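Possible periplasmic protein (Campylobacter jejuni, PDB 3RGC) is a periplasmic SurA-like chaperone that, judging from its family, may also have peptidyl-prolyl cis-trans isomerase activity. Local coordinates at residues D59-M64 / Q84-F89. Numbering follows the deposited sequence.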
loop_
_atom_site.group_PDB
_atom_site.type_symbol
_atom_site.label_atom_id
_atom_site.label_comp_id
_atom_site.label_asym_id
_atom_site.label_seq_id
_atom_site.Cartn_x
_atom_site.Cartn_y
_atom_site.Cartn_z
ATOM N N ASP B 59 -21.900 15.149 -12.811
ATOM C CA ASP B 59 -20.702 15.325 -12.020
ATOM C C ASP B 59 -20.257 13.982 -11.458
ATOM O O ASP B 59 -19.070 13.708 -11.353
ATOM C CB ASP B 59 -20.910 16.318 -10.882
ATOM C CG ASP B 59 -19.652 16.492 -10.044
ATOM O OD1 ASP B 59 -18.581 16.702 -10.655
ATOM O OD2 ASP B 59 -19.719 16.400 -8.793
ATOM N N ALA B 60 -21.224 13.148 -11.094
ATOM C CA ALA B 60 -20.914 11.848 -10.517
ATOM C C ALA B 60 -20.365 10.908 -11.585
ATOM O O ALA B 60 -19.472 10.098 -11.312
ATOM C CB ALA B 60 -22.130 11.252 -9.860
ATOM N N ILE B 61 -20.888 11.023 -12.803
ATOM C CA ILE B 61 -20.354 10.228 -13.903
ATOM C C ILE B 61 -18.864 10.509 -14.110
ATOM O O ILE B 61 -18.052 9.579 -14.142
ATOM C CB ILE B 61 -21.100 10.447 -15.235
ATOM C CG1 ILE B 61 -22.601 10.149 -15.100
ATOM C CG2 ILE B 61 -20.478 9.581 -16.327
ATOM C CD1 ILE B 61 -22.938 8.716 -14.812
ATOM N N ASN B 62 -18.497 11.784 -14.246
ATOM C CA ASN B 62 -17.083 12.136 -14.416
ATOM C C ASN B 62 -16.163 11.589 -13.308
ATOM O O ASN B 62 -15.078 11.093 -13.574
ATOM C CB ASN B 62 -16.913 13.646 -14.549
ATOM C CG ASN B 62 -17.710 14.225 -15.705
ATOM O OD1 ASN B 62 -17.903 13.574 -16.730
ATOM N ND2 ASN B 62 -18.172 15.461 -15.547
ATOM N N LYS B 63 -16.596 11.701 -12.062
ATOM C CA LYS B 63 -15.822 11.192 -10.942
ATOM C C LYS B 63 -15.616 9.685 -11.028
ATOM O O LYS B 63 -14.567 9.181 -10.629
ATOM C CB LYS B 63 -16.516 11.519 -9.631
ATOM C CG LYS B 63 -16.425 12.967 -9.188
ATOM C CD LYS B 63 -17.226 13.100 -7.885
ATOM C CE LYS B 63 -17.185 14.490 -7.278
ATOM N NZ LYS B 63 -17.939 14.495 -5.983
ATOM N N MET B 64 -16.618 8.965 -11.531
ATOM C CA MET B 64 -16.480 7.524 -11.746
ATOM C C MET B 64 -15.485 7.236 -12.883
ATOM O O MET B 64 -14.649 6.336 -12.766
ATOM C CB MET B 64 -17.847 6.879 -12.002
ATOM C CG MET B 64 -17.825 5.381 -12.320
ATOM S SD MET B 64 -18.438 5.024 -13.984
ATOM C CE MET B 64 -16.912 5.069 -14.895
ATOM N N GLN B 84 -25.100 -2.107 -24.862
ATOM C CA GLN B 84 -25.933 -1.458 -23.855
ATOM C C GLN B 84 -25.910 0.047 -24.095
ATOM O O GLN B 84 -24.932 0.576 -24.638
ATOM C CB GLN B 84 -25.449 -1.790 -22.437
ATOM N N SER B 85 -26.981 0.732 -23.696
ATOM C CA SER B 85 -27.146 2.141 -24.042
ATOM C C SER B 85 -26.706 3.086 -22.943
ATOM O O SER B 85 -27.007 2.877 -21.766
ATOM C CB SER B 85 -28.593 2.449 -24.438
ATOM O OG SER B 85 -29.472 2.317 -23.342
ATOM N N TYR B 86 -26.003 4.139 -23.341
ATOM C CA TYR B 86 -25.579 5.163 -22.400
ATOM C C TYR B 86 -26.761 5.655 -21.600
ATOM O O TYR B 86 -26.672 5.856 -20.389
ATOM C CB TYR B 86 -24.946 6.348 -23.126
ATOM C CG TYR B 86 -24.487 7.427 -22.178
ATOM C CD1 TYR B 86 -23.591 7.133 -21.150
ATOM C CD2 TYR B 86 -24.947 8.734 -22.295
ATOM C CE1 TYR B 86 -23.163 8.103 -20.275
ATOM C CE2 TYR B 86 -24.521 9.716 -21.415
ATOM C CZ TYR B 86 -23.630 9.389 -20.406
ATOM O OH TYR B 86 -23.198 10.347 -19.517
ATOM N N GLU B 87 -27.873 5.858 -22.292
ATOM C CA GLU B 87 -29.054 6.440 -21.680
ATOM C C GLU B 87 -29.587 5.550 -20.563
ATOM O O GLU B 87 -30.076 6.042 -19.544
ATOM C CB GLU B 87 -30.121 6.702 -22.746
ATOM C CG GLU B 87 -29.625 7.591 -23.883
ATOM C CD GLU B 87 -30.676 7.833 -24.956
ATOM O OE1 GLU B 87 -31.515 6.935 -25.186
ATOM O OE2 GLU B 87 -30.663 8.924 -25.573
ATOM N N GLN B 88 -29.476 4.240 -20.754
ATOM C CA GLN B 88 -29.920 3.287 -19.750
ATOM C C GLN B 88 -28.988 3.392 -18.570
ATOM O O GLN B 88 -29.427 3.530 -17.430
ATOM C CB GLN B 88 -29.908 1.858 -20.306
ATOM C CG GLN B 88 -30.639 0.844 -19.424
ATOM C CD GLN B 88 -32.072 1.270 -19.103
ATOM O OE1 GLN B 88 -32.833 1.645 -19.998
ATOM N NE2 GLN B 88 -32.440 1.221 -17.821
ATOM N N PHE B 89 -27.692 3.330 -18.864
ATOM C CA PHE B 89 -26.654 3.492 -17.860
ATOM C C PHE B 89 -26.921 4.697 -16.961
ATOM O O PHE B 89 -26.924 4.560 -15.739
ATOM C CB PHE B 89 -25.288 3.640 -18.525
ATOM C CG PHE B 89 -24.201 4.077 -17.586
ATOM C CD1 PHE B 89 -23.528 3.152 -16.802
ATOM C CD2 PHE B 89 -23.854 5.411 -17.483
ATOM C CE1 PHE B 89 -22.529 3.551 -15.927
ATOM C CE2 PHE B 89 -22.849 5.816 -16.619
ATOM C CZ PHE B 89 -22.187 4.884 -15.841
#
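Phe89, whose ring meets Ile61 and Met64, gives its backbone N to Ser85 O at 3.0 Å, and the same oxygen takes a weak second bond from Gln88 N. Ser85 is the N-cap of helix 86-107: its OG accepts from Gln88 N at 3.2 Å, a bent bond of 141°, so the one Gln88 N-H is divided between the carbonyl and hydroxyl oxygens of Ser85, the latter making the capping bond. The contact itself is apolar and small, burying 147 Å² in all. With CG anti to the backbone N (chi1 169°), the Phe89 side chain reaches towards helix 54-67 and presents its far end, CE2 and CZ. Ile61 comes the other way, its CD1 meeting the ring obliquely and tightly, 3.4 Å from Phe89 CE2. Met64 SD lies at the ring edge, near its plane, 4.2 Å from Phe89 CZ. Tyr86 adds a looser touch, its OH 4.3 Å from Ile61 CG2. Buried Ile61 is thus met by both aromatic side chains of this first turn. Within the helical SurA N-terminal-type region, the contact joins the middle of helix 54-67 to the start of helix 86-107, and one turn further along that helix Ala60 and Ile61 also touch Phe93. Helix 72-81, between them in sequence, adds Phe75 against the Phe89 ring, Lys76 in a cation-pi contact with Tyr86, and Leu72 and Leu79 beside the same tyrosine.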